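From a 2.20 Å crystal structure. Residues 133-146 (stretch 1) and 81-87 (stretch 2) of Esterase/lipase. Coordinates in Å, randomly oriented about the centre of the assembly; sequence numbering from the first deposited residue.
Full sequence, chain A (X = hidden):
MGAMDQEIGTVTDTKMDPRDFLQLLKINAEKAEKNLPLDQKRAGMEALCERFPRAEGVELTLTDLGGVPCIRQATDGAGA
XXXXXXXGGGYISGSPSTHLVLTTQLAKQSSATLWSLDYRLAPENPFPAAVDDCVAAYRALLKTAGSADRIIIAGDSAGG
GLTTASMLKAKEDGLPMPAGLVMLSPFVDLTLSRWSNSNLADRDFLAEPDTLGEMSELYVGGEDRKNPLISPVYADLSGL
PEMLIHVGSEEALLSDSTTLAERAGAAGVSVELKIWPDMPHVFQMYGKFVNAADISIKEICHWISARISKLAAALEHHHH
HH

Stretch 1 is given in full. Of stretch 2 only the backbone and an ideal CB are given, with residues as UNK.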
# COMPACT_ATOMS: atom_id res chain seq x y z
N ASP A 133 -7.34 25.00 -13.24
CA ASP A 133 -7.18 24.46 -14.55
C ASP A 133 -7.60 22.95 -14.60
O ASP A 133 -8.42 22.50 -15.48
CB ASP A 133 -5.68 24.60 -14.90
CG ASP A 133 -5.30 26.00 -15.47
OD1 ASP A 133 -6.17 26.91 -15.57
OD2 ASP A 133 -4.10 26.18 -15.86
N CYS A 134 -7.07 22.19 -13.63
CA CYS A 134 -7.40 20.73 -13.49
C CYS A 134 -8.91 20.51 -13.33
O CYS A 134 -9.52 19.71 -14.07
CB CYS A 134 -6.60 20.08 -12.35
SG CYS A 134 -4.82 19.96 -12.71
N VAL A 135 -9.51 21.29 -12.44
CA VAL A 135 -10.98 21.28 -12.22
C VAL A 135 -11.74 21.67 -13.46
O VAL A 135 -12.72 21.01 -13.87
CB VAL A 135 -11.41 22.26 -11.11
CG1 VAL A 135 -12.87 22.12 -10.81
CG2 VAL A 135 -10.59 22.02 -9.88
N ALA A 136 -11.30 22.74 -14.08
CA ALA A 136 -11.97 23.20 -15.29
C ALA A 136 -11.91 22.10 -16.32
O ALA A 136 -12.91 21.81 -16.96
CB ALA A 136 -11.36 24.46 -15.78
N ALA A 137 -10.75 21.43 -16.44
CA ALA A 137 -10.60 20.37 -17.45
C ALA A 137 -11.54 19.18 -17.17
O ALA A 137 -12.22 18.66 -18.06
CB ALA A 137 -9.15 19.92 -17.51
N TYR A 138 -11.59 18.79 -15.91
CA TYR A 138 -12.45 17.71 -15.46
C TYR A 138 -13.91 18.01 -15.78
O TYR A 138 -14.60 17.20 -16.41
CB TYR A 138 -12.26 17.48 -13.95
CG TYR A 138 -13.12 16.38 -13.42
CD1 TYR A 138 -13.95 16.59 -12.32
CD2 TYR A 138 -13.12 15.12 -14.02
CE1 TYR A 138 -14.70 15.58 -11.80
CE2 TYR A 138 -13.91 14.10 -13.54
CZ TYR A 138 -14.71 14.33 -12.43
OH TYR A 138 -15.47 13.32 -11.93
N ARG A 139 -14.37 19.18 -15.37
CA ARG A 139 -15.74 19.64 -15.66
C ARG A 139 -16.01 19.45 -17.16
O ARG A 139 -16.99 18.78 -17.57
CB ARG A 139 -15.89 21.09 -15.23
CG ARG A 139 -17.31 21.66 -15.14
CD ARG A 139 -17.25 23.08 -14.49
NE ARG A 139 -18.33 23.30 -13.50
CZ ARG A 139 -18.16 23.61 -12.19
NH1 ARG A 139 -16.95 23.76 -11.62
NH2 ARG A 139 -19.25 23.79 -11.45
N ALA A 140 -15.09 19.94 -17.97
CA ALA A 140 -15.23 19.83 -19.40
C ALA A 140 -15.18 18.40 -19.86
O ALA A 140 -15.85 18.03 -20.82
CB ALA A 140 -14.17 20.65 -20.10
N LEU A 141 -14.39 17.59 -19.18
CA LEU A 141 -14.28 16.19 -19.58
C LEU A 141 -15.55 15.37 -19.20
O LEU A 141 -15.93 14.40 -19.88
CB LEU A 141 -12.94 15.63 -19.01
CG LEU A 141 -12.49 14.17 -19.06
CD1 LEU A 141 -12.34 13.59 -20.48
CD2 LEU A 141 -11.17 14.09 -18.27
N LEU A 142 -16.20 15.75 -18.10
CA LEU A 142 -17.48 15.13 -17.71
C LEU A 142 -18.51 15.15 -18.86
O LEU A 142 -19.10 14.10 -19.17
CB LEU A 142 -18.05 15.79 -16.45
CG LEU A 142 -17.36 15.38 -15.15
CD1 LEU A 142 -17.68 16.32 -14.01
CD2 LEU A 142 -17.76 13.99 -14.78
N LYS A 143 -18.68 16.31 -19.51
CA LYS A 143 -19.51 16.45 -20.77
C LYS A 143 -19.02 15.62 -21.97
O LYS A 143 -19.86 15.02 -22.64
CB LYS A 143 -19.70 17.91 -21.24
CG LYS A 143 -19.76 18.96 -20.11
CD LYS A 143 -20.37 20.28 -20.58
CE LYS A 143 -20.59 21.24 -19.39
NZ LYS A 143 -21.37 22.46 -19.76
N THR A 144 -17.70 15.61 -22.27
CA THR A 144 -17.16 14.83 -23.40
C THR A 144 -17.31 13.33 -23.15
O THR A 144 -17.72 12.59 -24.06
CB THR A 144 -15.67 15.13 -23.74
OG1 THR A 144 -15.52 16.49 -24.15
CG2 THR A 144 -15.17 14.22 -24.89
N ALA A 145 -16.99 12.88 -21.93
CA ALA A 145 -17.10 11.47 -21.57
C ALA A 145 -18.55 11.02 -21.28
O ALA A 145 -18.88 9.82 -21.28
CB ALA A 145 -16.19 11.16 -20.41
N GLY A 146 -19.40 11.99 -20.99
CA GLY A 146 -20.80 11.69 -20.79
C GLY A 146 -21.14 11.16 -19.41
O GLY A 146 -22.32 11.17 -19.04
N UNK A 81 -13.26 4.64 -22.31
CA UNK A 81 -12.62 5.19 -21.11
C UNK A 81 -11.78 6.46 -21.39
O UNK A 81 -11.17 6.60 -22.45
CB UNK A 81 -11.73 4.12 -20.48
N UNK A 82 -11.76 7.39 -20.46
CA UNK A 82 -10.91 8.55 -20.56
C UNK A 82 -10.03 8.60 -19.33
O UNK A 82 -10.54 8.32 -18.21
CB UNK A 82 -11.73 9.83 -20.71
N UNK A 83 -8.74 8.96 -19.54
CA UNK A 83 -7.79 9.23 -18.49
C UNK A 83 -7.45 10.72 -18.55
O UNK A 83 -7.00 11.24 -19.58
CB UNK A 83 -6.54 8.36 -18.63
N UNK A 84 -7.65 11.43 -17.45
CA UNK A 84 -7.29 12.79 -17.45
C UNK A 84 -5.96 12.85 -16.69
O UNK A 84 -5.96 12.57 -15.50
CB UNK A 84 -8.38 13.67 -16.83
N UNK A 85 -4.86 13.20 -17.38
CA UNK A 85 -3.50 13.12 -16.84
C UNK A 85 -2.85 14.49 -16.45
O UNK A 85 -2.84 15.42 -17.25
CB UNK A 85 -2.61 12.43 -17.88
N UNK A 86 -2.25 14.56 -15.26
CA UNK A 86 -1.48 15.73 -14.90
C UNK A 86 0.01 15.40 -14.73
O UNK A 86 0.36 14.56 -13.93
CB UNK A 86 -2.04 16.34 -13.61
N UNK A 87 0.90 16.08 -15.45
CA UNK A 87 2.33 15.77 -15.43
C UNK A 87 2.99 16.32 -14.17
O UNK A 87 2.45 17.15 -13.49
CB UNK A 87 3.02 16.34 -16.67

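Stretch 1 is a helix from 133 to 145, closed by Gly 146, whose positive phi of 81° takes it out of helical geometry. Stretch 2 is extended and runs nearly antiparallel to the helix, at 170° between N-to-C directions. No hydrogen bond joins the two stretches, so the contact rests on side-chain packing.

Position 81 points its CA-to-CB bond away from the helix. Nothing of stretch 1 lies within 5.5 Å of the ideal CB. Many residues would suit. The residue is Ala 81.

Position 82 points toward the last turn of the helix. Its ideal CB is 3.8 Å from Leu 141 CD1 and 4.7 Å from Ala 145 CB. A medium or large side chain could lie along these groups, whether aliphatic, aromatic or a flat polar ring. The residue is His 82, with chi1 at -62° (m). Its ring reaches Ala 145, with CD2 of His 82 3.4 Å from CB of Ala 145. Thr 144 CG2 is more distant, 4.5 Å from His 82 CE1. Both contacts are oblique to the ring. ND1 is hydrogen-bonded elsewhere in the structure.

Position 83 points away, as alternation in a strand predicts. Stretch 1 offers it nothing. Beta-branched residues suit the extended backbone, but others would too. The residue is Ile 83.

Position 84 points toward the middle of the helix. Its ideal CB is only 3.2 Å from Leu 141 CD2, which is tight. Ala 137 offers just a methyl, leaving room for an apolar chain directed toward Cys 134 and Tyr 138. Leucine, methionine or isoleucine could be considered. The residue is Leu 84, with chi1 t and chi2 p. Its CB stays close to Leu 141 CD2, at 3.3 Å. Its CD2 lies 3.7 Å from Tyr 138 CA and 4.4 Å from Ala 137 CB.

Position 85 has its CB out of reach of stretch 1. The residue is Tyr 85, whose OH is hydrogen-bonded elsewhere in the structure.

Position 86 points toward the start of the helix stretch. Its ideal CB is 4.7 Å from Cys 134 SG. An aliphatic chain would suit, and an aromatic ring could also use the sulfur. The residue is Phe 86. Cys 134 SG sits over one ring face, 3.4 Å from the centroid of the Phe 86 ring and 18° off its normal, a sulfur-aromatic contact.

Position 87 lies beyond the strand and out of reach. Many residues would fit. The residue is His 87.

Stretch 2 81-87: AHILYFH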
# COMPACT_ATOMS: atom_id res chain seq x y z
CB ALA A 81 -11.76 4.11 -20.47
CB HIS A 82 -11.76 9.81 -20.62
CG HIS A 82 -12.65 9.85 -21.82
ND1 HIS A 82 -12.29 10.49 -22.99
CD2 HIS A 82 -13.85 9.25 -22.07
CE1 HIS A 82 -13.24 10.32 -23.89
NE2 HIS A 82 -14.20 9.58 -23.35
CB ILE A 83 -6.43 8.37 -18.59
CG1 ILE A 83 -6.71 6.86 -18.72
CG2 ILE A 83 -5.53 8.67 -17.39
CD1 ILE A 83 -5.48 5.98 -18.99
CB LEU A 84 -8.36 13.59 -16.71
CG LEU A 84 -8.07 15.08 -16.50
CD1 LEU A 84 -7.64 15.70 -17.87
CD2 LEU A 84 -9.28 15.83 -15.90
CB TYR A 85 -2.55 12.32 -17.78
CG TYR A 85 -1.27 11.92 -17.07
CD1 TYR A 85 -0.19 12.81 -16.98
CD2 TYR A 85 -1.15 10.65 -16.47
CE1 TYR A 85 0.97 12.44 -16.27
CE2 TYR A 85 -0.02 10.27 -15.78
CZ TYR A 85 1.05 11.17 -15.68
OH TYR A 85 2.18 10.81 -14.97
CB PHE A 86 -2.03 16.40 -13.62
CG PHE A 86 -3.50 16.51 -13.56
CD1 PHE A 86 -4.21 17.18 -14.55
CD2 PHE A 86 -4.22 15.96 -12.49
CE1 PHE A 86 -5.59 17.30 -14.48
CE2 PHE A 86 -5.62 16.07 -12.41
CZ PHE A 86 -6.31 16.73 -13.40
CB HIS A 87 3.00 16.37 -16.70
CG HIS A 87 3.09 17.86 -16.66
ND1 HIS A 87 2.15 18.68 -17.26
CD2 HIS A 87 3.94 18.67 -16.01
CE1 HIS A 87 2.49 19.94 -17.04
NE2 HIS A 87 3.56 19.96 -16.28
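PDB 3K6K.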